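Local coordinates for protein phosphodiesterase (Pseudomonas aeruginosa, PDB 4G75) that acts as a colicin M-like bacteriocin, probably killing related bacteria by degrading a lipid-linked peptidoglycan precursor with the help of magnesium, at residues G15-A19 and I107-N111; G38-K42 and Q114-Y118; G139-P144 and W205-T210; A147-Y151 and L242-N246. Where two conformers were deposited one is given. Residues are numbered along the deposited sequence.

Contacts 1 and 2 lie toward the helical N-terminal end and are partly buried, whereas contacts 3 and 4 are buried in the colicin M family region near the magnesium site. Helices 18-24 and 34-49, consecutive in the chain, meet helix 106-113 and the loop after it; the first two contacts touch through Ala19, packed on Lys42 and Tyr39. Contacts 3 and 4 share helix 143-153 and meet where Thr210 touches Ala147 and Tyr243. Tyr142 of contact 3 packs on Ala109 and Met110 of contact 1. Direct hydrogen bonds cross contact 1; contact 2 combines ring packing with water bridges, contact 3 is mainly apolar, and contact 4 is an aromatic cluster.

Contact 1 of 4, residues G15-A19 and I107-N111; sequences GDFSA and ITAMN
Asn111 lays its carboxamide along the backbone of Asp16, Phe17 and Ser18, with chi1 in m and chi2 near -26°. Its two ends are bonded to two successive peptides: Asn111 ND2 donates to Asp16 O at 3.0 Å, almost linearly, and Asn111 OD1 accepts from Ser18 N at 2.9 Å. Segment 107-111 is helical throughout. Segment 15-19 ends a 3-10 turn at Asp16, passes through extended Phe17 (phi/psi -111/122) at the N-cap position, and enters helix 18-24 at Ser18. CA atoms are closest for Asp16 and Ile107 (7.0 Å) and for Ser18 and Asn111 (5.8 Å). Phe17, chi1 m, packs its CE2 4.2 Å from Ile107 CG1 and its CD2 4.2 Å from CG of Met110, a selenomethionine; beyond, the ring touches helix 34-49 at Asp46 and Val47. Water 1 accepts from Ala19 N and donates to Asn111 OD1, both at 2.9 Å. One amide side chain thus satisfies, directly or through water, two amides at a helix start where Phe17 has no polar side chain to offer.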
loop_
_atom_site.group_PDB
_atom_site.type_symbol
_atom_site.label_atom_id
_atom_site.label_comp_id
_atom_site.label_asym_id
_atom_site.label_seq_id
_atom_site.Cartn_x
_atom_site.Cartn_y
_atom_site.Cartn_z
ATOM N N GLY A 15 18.773 -0.754 -15.637
ATOM C CA GLY A 15 18.604 -1.439 -16.904
ATOM C C GLY A 15 17.467 -2.438 -16.941
ATOM O O GLY A 15 17.130 -2.949 -18.000
ATOM N N ASP A 16 16.867 -2.721 -15.788
ATOM C CA ASP A 16 15.694 -3.590 -15.756
ATOM C C ASP A 16 14.432 -2.880 -16.230
ATOM O O ASP A 16 13.421 -3.525 -16.520
ATOM C CB ASP A 16 15.460 -4.133 -14.349
ATOM C CG ASP A 16 16.451 -5.212 -13.978
ATOM O OD1 ASP A 16 16.672 -6.113 -14.814
ATOM O OD2 ASP A 16 16.988 -5.165 -12.851
ATOM N N PHE A 17 14.499 -1.557 -16.328
ATOM C CA PHE A 17 13.298 -0.769 -16.570
ATOM C C PHE A 17 13.246 -0.131 -17.947
ATOM O O PHE A 17 14.124 0.630 -18.328
ATOM C CB PHE A 17 13.115 0.238 -15.440
ATOM C CG PHE A 17 13.068 -0.417 -14.097
ATOM C CD1 PHE A 17 14.192 -0.459 -13.289
ATOM C CD2 PHE A 17 11.917 -1.061 -13.675
ATOM C CE1 PHE A 17 14.156 -1.101 -12.061
ATOM C CE2 PHE A 17 11.879 -1.703 -12.457
ATOM C CZ PHE A 17 12.996 -1.725 -11.649
ATOM N N SER A 18 12.193 -0.474 -18.679
ATOM C CA SER A 18 12.044 -0.078 -20.075
ATOM C C SER A 18 12.126 1.432 -20.278
ATOM O O SER A 18 12.663 1.906 -21.277
ATOM C CB SER A 18 10.723 -0.617 -20.626
ATOM O OG SER A 18 10.679 -2.031 -20.518
ATOM N N ALA A 19 11.587 2.189 -19.329
ATOM C CA ALA A 19 11.589 3.642 -19.470
ATOM C C ALA A 19 13.004 4.204 -19.405
ATOM O O ALA A 19 13.368 5.091 -20.178
ATOM C CB ALA A 19 10.692 4.292 -18.411
ATOM N N ILE A 107 9.087 -6.192 -11.509
ATOM C CA ILE A 107 9.688 -5.490 -12.632
ATOM C C ILE A 107 8.737 -5.464 -13.823
ATOM O O ILE A 107 8.511 -4.410 -14.423
ATOM C CB ILE A 107 11.063 -6.093 -12.987
ATOM C CG1 ILE A 107 12.041 -5.841 -11.833
ATOM C CG2 ILE A 107 11.588 -5.509 -14.302
ATOM C CD1 ILE A 107 13.354 -6.585 -11.942
ATOM N N THR A 108 8.154 -6.611 -14.148
ATOM C CA THR A 108 7.191 -6.661 -15.247
ATOM C C THR A 108 6.010 -5.726 -14.986
ATOM O O THR A 108 5.539 -5.036 -15.884
ATOM C CB THR A 108 6.670 -8.086 -15.486
ATOM O OG1 THR A 108 7.761 -8.940 -15.855
ATOM C CG2 THR A 108 5.628 -8.097 -16.594
ATOM N N ALA A 109 5.529 -5.718 -13.751
ATOM C CA ALA A 109 4.395 -4.884 -13.392
ATOM C C ALA A 109 4.703 -3.413 -13.662
ATOM O O ALA A 109 3.872 -2.696 -14.203
ATOM C CB ALA A 109 4.025 -5.102 -11.927
HETATM N N MSE A 110 5.903 -2.973 -13.298
HETATM C CA MSE A 110 6.279 -1.580 -13.502
HETATM C C MSE A 110 6.504 -1.268 -14.980
HETATM O O MSE A 110 6.077 -0.229 -15.464
HETATM C CB MSE A 110 7.520 -1.213 -12.695
HETATM C CG MSE A 110 7.968 0.221 -12.913
HETATM SE SE MSE A 110 6.640 1.513 -12.270
HETATM C CE MSE A 110 7.172 1.443 -10.387
ATOM N N ASN A 111 7.171 -2.160 -15.701
ATOM C CA ASN A 111 7.385 -1.919 -17.129
ATOM C C ASN A 111 6.079 -1.864 -17.903
ATOM O O ASN A 111 5.922 -1.050 -18.817
ATOM C CB ASN A 111 8.333 -2.955 -17.731
ATOM C CG ASN A 111 9.761 -2.762 -17.270
ATOM O OD1 ASN A 111 10.161 -1.657 -16.911
ATOM N ND2 ASN A 111 10.541 -3.843 -17.279
HETATM O O HOH W 1 9.930 1.237 -17.105
#

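Contact 2 of 4, residues G38-K42 and Q114-Y118; sequences GYISK and QNHQY. With EDO (1,2-ethanediol), chain N.
A lysine-on-tyrosine CH-pi contact joins helix 34-49 to the irregular loop that follows helix 106-113, in the helical N-terminal part of the molecule. Residues 38-42 are helical. Tyr39 (chi1 -86°) leaves the helix sideways and reaches the loop with its hydroxyl: Tyr39 OH lies 3.5 Å from Tyr118 CD2, near the plane of that ring. The two rings are oblique, with centroids 5.5 Å apart and planes at 81°. Waters fill the gap to the loop backbone. Water 2 joins Tyr39 OH (2.9 Å) to Tyr118 N (2.7 Å), and water 3 joins Tyr39 OH (2.6 Å) to His116 O (2.5 Å). One turn on, Lys42 (m, t, t, m) points at the loop, its CD 3.9 Å from Gln114 NE2, and its NZ continues to a salt bridge with Glu84. Gln114 leaves the helical conformation, Asn115 centres an inverse gamma turn, and Tyr118 (chi1 m) turns back toward Lys42. CA atoms are closest at 8.7 Å for Tyr39 and Tyr118 and 9.4 Å for Lys42 and Gln114. Tyr118 OH, Gln114 NE2 and His116 NE2 all bond to Asp91 of helix 81-102. Lys42 CE sits 3.7 Å from the Tyr118 ring centroid, 14° off its normal.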
loop_
_atom_site.group_PDB
_atom_site.type_symbol
_atom_site.label_atom_id
_atom_site.label_comp_id
_atom_site.label_asym_id
_atom_site.label_seq_id
_atom_site.Cartn_x
_atom_site.Cartn_y
_atom_site.Cartn_z
ATOM N N GLY A 38 14.157 13.026 -17.939
ATOM C CA GLY A 38 13.003 12.490 -17.227
ATOM C C GLY A 38 12.908 10.978 -17.362
ATOM O O GLY A 38 12.684 10.273 -16.381
ATOM N N TYR A 39 13.076 10.472 -18.579
ATOM C CA TYR A 39 13.073 9.024 -18.788
ATOM C C TYR A 39 14.169 8.337 -17.990
ATOM O O TYR A 39 13.930 7.308 -17.348
ATOM C CB TYR A 39 13.227 8.677 -20.264
ATOM C CG TYR A 39 11.921 8.658 -21.016
ATOM C CD1 TYR A 39 11.090 7.550 -20.959
ATOM C CD2 TYR A 39 11.523 9.742 -21.790
ATOM C CE1 TYR A 39 9.899 7.519 -21.645
ATOM C CE2 TYR A 39 10.331 9.718 -22.482
ATOM C CZ TYR A 39 9.524 8.603 -22.405
ATOM O OH TYR A 39 8.326 8.570 -23.085
ATOM N N ILE A 40 15.381 8.884 -18.054
ATOM C CA ILE A 40 16.493 8.313 -17.308
ATOM C C ILE A 40 16.169 8.269 -15.825
ATOM O O ILE A 40 16.458 7.277 -15.152
ATOM C CB ILE A 40 17.794 9.119 -17.511
ATOM C CG1 ILE A 40 18.319 8.911 -18.928
ATOM C CG2 ILE A 40 18.841 8.711 -16.483
ATOM C CD1 ILE A 40 18.734 7.481 -19.222
ATOM N N SER A 41 15.565 9.340 -15.318
ATOM C CA SER A 41 15.333 9.452 -13.886
ATOM C C SER A 41 14.399 8.349 -13.354
ATOM O O SER A 41 14.480 7.980 -12.185
ATOM C CB SER A 41 14.802 10.847 -13.506
ATOM O OG SER A 41 13.447 11.019 -13.898
ATOM N N LYS A 42 13.528 7.823 -14.209
ATOM C CA LYS A 42 12.604 6.762 -13.790
ATOM C C LYS A 42 13.333 5.495 -13.345
ATOM O O LYS A 42 12.848 4.753 -12.477
ATOM C CB LYS A 42 11.606 6.441 -14.912
ATOM C CG LYS A 42 10.742 7.630 -15.319
ATOM C CD LYS A 42 9.702 7.260 -16.382
ATOM C CE LYS A 42 9.077 8.527 -17.002
ATOM N NZ LYS A 42 8.330 9.342 -15.978
ATOM N N GLN A 114 4.508 1.408 -17.274
ATOM C CA GLN A 114 5.210 2.546 -17.864
ATOM C C GLN A 114 5.290 2.464 -19.385
ATOM O O GLN A 114 5.967 3.268 -20.017
ATOM C CB GLN A 114 6.600 2.720 -17.232
ATOM C CG GLN A 114 6.513 3.014 -15.738
ATOM C CD GLN A 114 7.812 3.513 -15.123
ATOM O OE1 GLN A 114 8.876 2.917 -15.300
ATOM N NE2 GLN A 114 7.722 4.608 -14.383
ATOM N N ASN A 115 4.579 1.502 -19.964
ATOM C CA ASN A 115 4.555 1.351 -21.414
ATOM C C ASN A 115 3.539 2.299 -22.040
ATOM O O ASN A 115 2.521 1.871 -22.588
ATOM C CB ASN A 115 4.244 -0.094 -21.798
ATOM C CG ASN A 115 4.507 -0.377 -23.265
ATOM O OD1 ASN A 115 5.110 0.436 -23.969
ATOM N ND2 ASN A 115 4.055 -1.534 -23.732
ATOM N N HIS A 116 3.813 3.593 -21.934
ATOM C CA HIS A 116 2.951 4.612 -22.514
ATOM C C HIS A 116 3.743 5.876 -22.825
ATOM O O HIS A 116 4.907 5.994 -22.446
ATOM C CB HIS A 116 1.764 4.926 -21.584
ATOM C CG HIS A 116 2.151 5.497 -20.251
ATOM N ND1 HIS A 116 2.456 6.831 -20.071
ATOM C CD2 HIS A 116 2.237 4.926 -19.027
ATOM C CE1 HIS A 116 2.726 7.052 -18.797
ATOM N NE2 HIS A 116 2.605 5.911 -18.141
ATOM N N GLN A 117 3.109 6.810 -23.529
ATOM C CA GLN A 117 3.720 8.106 -23.820
ATOM C C GLN A 117 3.820 8.961 -22.559
ATOM O O GLN A 117 2.986 8.847 -21.661
ATOM C CB GLN A 117 2.876 8.854 -24.855
ATOM C CG GLN A 117 2.607 8.066 -26.119
ATOM C CD GLN A 117 3.755 8.140 -27.092
ATOM O OE1 GLN A 117 4.623 7.269 -27.112
ATOM N NE2 GLN A 117 3.777 9.194 -27.900
ATOM N N TYR A 118 4.824 9.836 -22.503
ATOM C CA TYR A 118 4.977 10.748 -21.375
ATOM C C TYR A 118 4.961 12.223 -21.774
ATOM O O TYR A 118 5.928 12.954 -21.539
ATOM C CB TYR A 118 6.239 10.420 -20.573
ATOM C CG TYR A 118 6.114 9.170 -19.723
ATOM C CD1 TYR A 118 5.685 9.248 -18.406
ATOM C CD2 TYR A 118 6.418 7.917 -20.241
ATOM C CE1 TYR A 118 5.565 8.106 -17.617
ATOM C CE2 TYR A 118 6.300 6.774 -19.468
ATOM C CZ TYR A 118 5.873 6.875 -18.155
ATOM O OH TYR A 118 5.763 5.742 -17.383
HETATM C C1 EDO N . 8.137 1.735 -23.200
HETATM O O1 EDO N . 8.104 2.857 -24.089
HETATM C C2 EDO N . 9.074 2.045 -22.040
HETATM O O2 EDO N . 8.556 3.143 -21.280
HETATM O O HOH W 2 6.608 10.390 -24.481
HETATM O O HOH W 3 7.192 6.276 -23.540
#

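Contact 3 of 4, residues G139-P144 and W205-T210; sequences GGVYTP and WVAGNT. With EDO (1,2-ethanediol), chain D.
Beside the magnesium site, the turn leading into helix 143-153 packs on the short helix 205-208 and its exit, which runs directly into the metal ligand Val211. Gly139 has positive phi (84/25), where a CB would clash. A type I turn follows from Gly140 to Thr143, closed by Thr143 N to Gly140 O at 3.0 Å. Thr143 OG1 (chi1 m) accepts from Gly139 N at 2.8 Å and also bonds to Asp96. CA atoms are closest for Gly140 and Val206 (6.3 Å) and for Pro144 and Thr210 (4.9 Å). Val206, chi1 t, enters the turn: its CG1 lies 3.4 Å from Gly140 O, 3.8 Å from Thr143 CB and 3.9 Å from Pro144 CD. Pro144 CG lies 4.0 Å from Trp205 CZ3 and 3.4 Å from Thr210 OG1. That hydroxyl donates back to Val206 O at 2.7 Å, so its hydrogen is used within its own segment while the oxygen packs against the proline ring. Water 4 donates to Pro144 O at 2.8 Å and, weakly, to Asn209 O at 3.4 Å. The contact joins the start of helix 143-153 to the connection between antiparallel strands 188-199 and 213-224, while the Tyr142 ring packs on helices 81-102 and 106-113.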
loop_
_atom_site.group_PDB
_atom_site.type_symbol
_atom_site.label_atom_id
_atom_site.label_comp_id
_atom_site.label_asym_id
_atom_site.label_seq_id
_atom_site.Cartn_x
_atom_site.Cartn_y
_atom_site.Cartn_z
ATOM N N GLY A 139 -1.298 -5.689 -2.014
ATOM C CA GLY A 139 -0.744 -5.975 -0.699
ATOM C C GLY A 139 0.759 -6.209 -0.735
ATOM O O GLY A 139 1.313 -6.894 0.129
ATOM N N GLY A 140 1.419 -5.640 -1.743
ATOM C CA GLY A 140 2.862 -5.769 -1.895
ATOM C C GLY A 140 3.628 -4.458 -1.891
ATOM O O GLY A 140 3.169 -3.460 -1.329
ATOM N N VAL A 141 4.800 -4.454 -2.532
ATOM C CA VAL A 141 5.722 -3.313 -2.430
ATOM C C VAL A 141 5.157 -2.013 -2.993
ATOM O O VAL A 141 5.605 -0.935 -2.618
ATOM C CB VAL A 141 7.103 -3.593 -3.102
ATOM C CG1 VAL A 141 7.785 -4.779 -2.450
ATOM C CG2 VAL A 141 6.956 -3.798 -4.609
ATOM N N TYR A 142 4.178 -2.108 -3.891
ATOM C CA TYR A 142 3.615 -0.906 -4.508
ATOM C C TYR A 142 2.370 -0.405 -3.788
ATOM O O TYR A 142 1.842 0.657 -4.121
ATOM C CB TYR A 142 3.244 -1.145 -5.981
ATOM C CG TYR A 142 4.381 -1.563 -6.900
ATOM C CD1 TYR A 142 5.535 -0.799 -7.001
ATOM C CD2 TYR A 142 4.277 -2.698 -7.688
ATOM C CE1 TYR A 142 6.564 -1.167 -7.841
ATOM C CE2 TYR A 142 5.301 -3.073 -8.543
ATOM C CZ TYR A 142 6.438 -2.299 -8.612
ATOM O OH TYR A 142 7.467 -2.654 -9.455
ATOM N N THR A 143 1.887 -1.160 -2.811
ATOM C CA THR A 143 0.565 -0.878 -2.247
ATOM C C THR A 143 0.490 0.414 -1.427
ATOM O O THR A 143 -0.457 1.194 -1.583
ATOM C CB THR A 143 0.024 -2.077 -1.443
ATOM O OG1 THR A 143 -0.286 -3.144 -2.352
ATOM C CG2 THR A 143 -1.250 -1.685 -0.675
ATOM N N PRO A 144 1.472 0.648 -0.546
ATOM C CA PRO A 144 1.405 1.930 0.164
ATOM C C PRO A 144 1.459 3.122 -0.796
ATOM O O PRO A 144 0.726 4.098 -0.613
ATOM C CB PRO A 144 2.642 1.891 1.059
ATOM C CG PRO A 144 2.829 0.412 1.342
ATOM C CD PRO A 144 2.499 -0.250 0.018
ATOM N N TRP A 205 4.637 -5.031 7.107
ATOM C CA TRP A 205 5.024 -3.639 6.893
ATOM C C TRP A 205 4.097 -2.975 5.879
ATOM O O TRP A 205 3.722 -1.819 6.051
ATOM C CB TRP A 205 6.507 -3.485 6.500
ATOM C CG TRP A 205 6.820 -3.668 5.032
ATOM C CD1 TRP A 205 7.267 -4.804 4.423
ATOM C CD2 TRP A 205 6.739 -2.669 4.006
ATOM N NE1 TRP A 205 7.455 -4.581 3.079
ATOM C CE2 TRP A 205 7.137 -3.277 2.798
ATOM C CE3 TRP A 205 6.358 -1.325 3.990
ATOM C CZ2 TRP A 205 7.169 -2.582 1.587
ATOM C CZ3 TRP A 205 6.391 -0.638 2.789
ATOM C CH2 TRP A 205 6.793 -1.265 1.605
ATOM N N VAL A 206 3.708 -3.717 4.846
ATOM C CA VAL A 206 2.815 -3.185 3.819
ATOM C C VAL A 206 1.454 -2.774 4.393
ATOM O O VAL A 206 0.967 -1.656 4.158
ATOM C CB VAL A 206 2.639 -4.190 2.639
ATOM C CG1 VAL A 206 1.581 -3.705 1.657
ATOM C CG2 VAL A 206 3.970 -4.421 1.924
ATOM N N ALA A 207 0.832 -3.661 5.157
ATOM C CA ALA A 207 -0.454 -3.317 5.753
ATOM C C ALA A 207 -0.274 -2.160 6.727
ATOM O O ALA A 207 -1.082 -1.236 6.757
ATOM C CB ALA A 207 -1.078 -4.522 6.455
ATOM N N GLY A 208 0.784 -2.221 7.532
ATOM C CA GLY A 208 1.034 -1.182 8.517
ATOM C C GLY A 208 1.196 0.194 7.902
ATOM O O GLY A 208 0.820 1.205 8.500
ATOM N N ASN A 209 1.754 0.228 6.697
ATOM C CA ASN A 209 2.054 1.472 6.005
ATOM C C ASN A 209 0.904 1.880 5.092
ATOM O O ASN A 209 0.967 2.905 4.423
ATOM C CB ASN A 209 3.336 1.287 5.191
ATOM C CG ASN A 209 3.987 2.597 4.791
ATOM O OD1 ASN A 209 3.941 3.601 5.515
ATOM N ND2 ASN A 209 4.618 2.584 3.641
ATOM N N THR A 210 -0.152 1.069 5.064
ATOM C CA THR A 210 -1.311 1.352 4.224
ATOM C C THR A 210 -2.566 1.613 5.063
ATOM O O THR A 210 -3.120 2.713 5.044
ATOM C CB THR A 210 -1.585 0.197 3.228
ATOM O OG1 THR A 210 -0.404 -0.047 2.446
ATOM C CG2 THR A 210 -2.740 0.550 2.298
HETATM C C1 EDO D . 0.765 6.890 6.232
HETATM O O1 EDO D . -0.557 7.188 5.770
HETATM C C2 EDO D . 1.283 5.629 5.559
HETATM O O2 EDO D . 1.393 5.831 4.147
HETATM O O HOH W 4 -0.021 4.945 1.948
#

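Contact 4 of 4, residues A147-Y151 and L242-N246; sequences AFAHY and LYDFN. With EDO (1,2-ethanediol), chain D.
The ring of Tyr243 rises from the end of strand 229-243 into the hollow between two side chains one helical turn apart. Tyr243 CE1 lies 3.6 Å from Ala147 CB and Tyr243 CE2 3.6 Å from Tyr151 CB; Ala147 O lies over one face, and Tyr243 OH reaches to 3.5 Å from Phe148 CA. Residues 147-151 are helical. Beyond Tyr243 the chain leaves the strand, and Phe245 adopts left-handed angles (56/48), which turn its side chain back to the helix. CA atoms are closest for Tyr151 and Tyr243 (7.4 Å) and for Phe148 and Phe245 (7.3 Å). Phe148, Tyr151, Tyr243 and Phe245 all have chi1 t. Phe245 CB fills the face of Tyr151, 4.1 Å from its centroid in a CH-pi contact, while Phe245 CE1 meets Phe148 CD1 at 3.4 Å. Water 5 links Tyr151 OH (2.9 Å) to Asp244 O (3.1 Å). The result is a four-ring aromatic cluster fastening helix 143-153 to the strand that carries the magnesium ligand Asp241.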
loop_
_atom_site.group_PDB
_atom_site.type_symbol
_atom_site.label_atom_id
_atom_site.label_comp_id
_atom_site.label_asym_id
_atom_site.label_seq_id
_atom_site.Cartn_x
_atom_site.Cartn_y
_atom_site.Cartn_z
ATOM N N ALA A 147 -1.852 3.458 -2.565
ATOM C CA ALA A 147 -2.859 3.997 -1.655
ATOM C C ALA A 147 -2.723 5.511 -1.533
ATOM O O ALA A 147 -3.719 6.234 -1.460
ATOM C CB ALA A 147 -2.737 3.349 -0.295
ATOM N N PHE A 148 -1.482 5.980 -1.486
ATOM C CA PHE A 148 -1.221 7.415 -1.441
ATOM C C PHE A 148 -1.659 8.075 -2.748
ATOM O O PHE A 148 -2.271 9.142 -2.753
ATOM C CB PHE A 148 0.267 7.664 -1.182
ATOM C CG PHE A 148 0.636 9.108 -1.141
ATOM C CD1 PHE A 148 0.101 9.938 -0.176
ATOM C CD2 PHE A 148 1.521 9.640 -2.067
ATOM C CE1 PHE A 148 0.434 11.285 -0.137
ATOM C CE2 PHE A 148 1.870 10.984 -2.032
ATOM C CZ PHE A 148 1.317 11.807 -1.067
ATOM N N ALA A 149 -1.344 7.433 -3.863
ATOM C CA ALA A 149 -1.740 7.970 -5.152
ATOM C C ALA A 149 -3.260 8.091 -5.237
ATOM O O ALA A 149 -3.782 9.073 -5.762
ATOM C CB ALA A 149 -1.189 7.108 -6.275
ATOM N N HIS A 150 -3.973 7.105 -4.700
ATOM C CA HIS A 150 -5.430 7.150 -4.735
ATOM C C HIS A 150 -6.000 8.258 -3.845
ATOM O O HIS A 150 -7.074 8.810 -4.112
ATOM C CB HIS A 150 -6.041 5.799 -4.359
ATOM C CG HIS A 150 -7.507 5.719 -4.647
ATOM N ND1 HIS A 150 -8.000 5.379 -5.888
ATOM C CD2 HIS A 150 -8.583 5.985 -3.871
ATOM C CE1 HIS A 150 -9.321 5.409 -5.855
ATOM N NE2 HIS A 150 -9.699 5.779 -4.643
ATOM N N TYR A 151 -5.283 8.573 -2.776
ATOM C CA TYR A 151 -5.630 9.696 -1.913
ATOM C C TYR A 151 -5.571 11.001 -2.718
ATOM O O TYR A 151 -6.465 11.855 -2.632
ATOM C CB TYR A 151 -4.647 9.714 -0.740
ATOM C CG TYR A 151 -4.785 10.852 0.238
ATOM C CD1 TYR A 151 -5.981 11.077 0.919
ATOM C CD2 TYR A 151 -3.701 11.669 0.528
ATOM C CE1 TYR A 151 -6.095 12.115 1.834
ATOM C CE2 TYR A 151 -3.804 12.706 1.445
ATOM C CZ TYR A 151 -4.999 12.922 2.090
ATOM O OH TYR A 151 -5.099 13.949 3.002
ATOM N N LEU A 242 -10.830 4.041 7.009
ATOM C CA LEU A 242 -10.666 5.287 6.262
ATOM C C LEU A 242 -9.206 5.610 5.966
ATOM O O LEU A 242 -8.384 5.677 6.882
ATOM C CB LEU A 242 -11.312 6.447 7.025
ATOM C CG LEU A 242 -11.271 7.790 6.302
ATOM C CD1 LEU A 242 -12.202 7.744 5.108
ATOM C CD2 LEU A 242 -11.659 8.905 7.252
ATOM N N TYR A 243 -8.870 5.804 4.689
ATOM C CA TYR A 243 -7.526 6.266 4.353
ATOM C C TYR A 243 -7.525 7.784 4.370
ATOM O O TYR A 243 -8.158 8.420 3.525
ATOM C CB TYR A 243 -7.066 5.768 2.981
ATOM C CG TYR A 243 -5.603 6.068 2.709
ATOM C CD1 TYR A 243 -4.635 5.088 2.856
ATOM C CD2 TYR A 243 -5.193 7.341 2.338
ATOM C CE1 TYR A 243 -3.297 5.363 2.618
ATOM C CE2 TYR A 243 -3.865 7.623 2.092
ATOM C CZ TYR A 243 -2.921 6.636 2.242
ATOM O OH TYR A 243 -1.597 6.919 2.003
ATOM N N ASP A 244 -6.823 8.361 5.337
ATOM C CA ASP A 244 -6.729 9.813 5.439
ATOM C C ASP A 244 -5.284 10.262 5.616
ATOM O O ASP A 244 -5.021 11.335 6.160
ATOM C CB ASP A 244 -7.616 10.340 6.578
ATOM C CG ASP A 244 -7.330 9.670 7.919
ATOM O OD1 ASP A 244 -6.377 8.869 8.022
ATOM O OD2 ASP A 244 -8.074 9.945 8.885
ATOM N N PHE A 245 -4.358 9.427 5.148
ATOM C CA PHE A 245 -2.923 9.695 5.248
ATOM C C PHE A 245 -2.512 9.941 6.698
ATOM O O PHE A 245 -1.815 10.902 7.012
ATOM C CB PHE A 245 -2.517 10.860 4.340
ATOM C CG PHE A 245 -1.049 10.874 3.994
ATOM C CD1 PHE A 245 -0.453 9.776 3.389
ATOM C CD2 PHE A 245 -0.265 11.981 4.282
ATOM C CE1 PHE A 245 0.898 9.782 3.076
ATOM C CE2 PHE A 245 1.082 11.992 3.970
ATOM C CZ PHE A 245 1.665 10.899 3.364
ATOM N N ASN A 246 -2.968 9.047 7.567
ATOM C CA ASN A 246 -2.700 9.089 8.999
ATOM C C ASN A 246 -1.207 8.993 9.286
ATOM O O ASN A 246 -0.563 8.023 8.897
ATOM C CB ASN A 246 -3.436 7.919 9.655
ATOM C CG ASN A 246 -3.476 8.007 11.173
ATOM O OD1 ASN A 246 -2.628 8.634 11.803
ATOM N ND2 ASN A 246 -4.470 7.358 11.767
HETATM C C1 EDO D . 0.765 6.890 6.232
HETATM O O1 EDO D . -0.557 7.188 5.770
HETATM C C2 EDO D . 1.283 5.629 5.559
HETATM O O2 EDO D . 1.393 5.831 4.147
HETATM O O HOH W 5 -6.553 13.946 5.496
#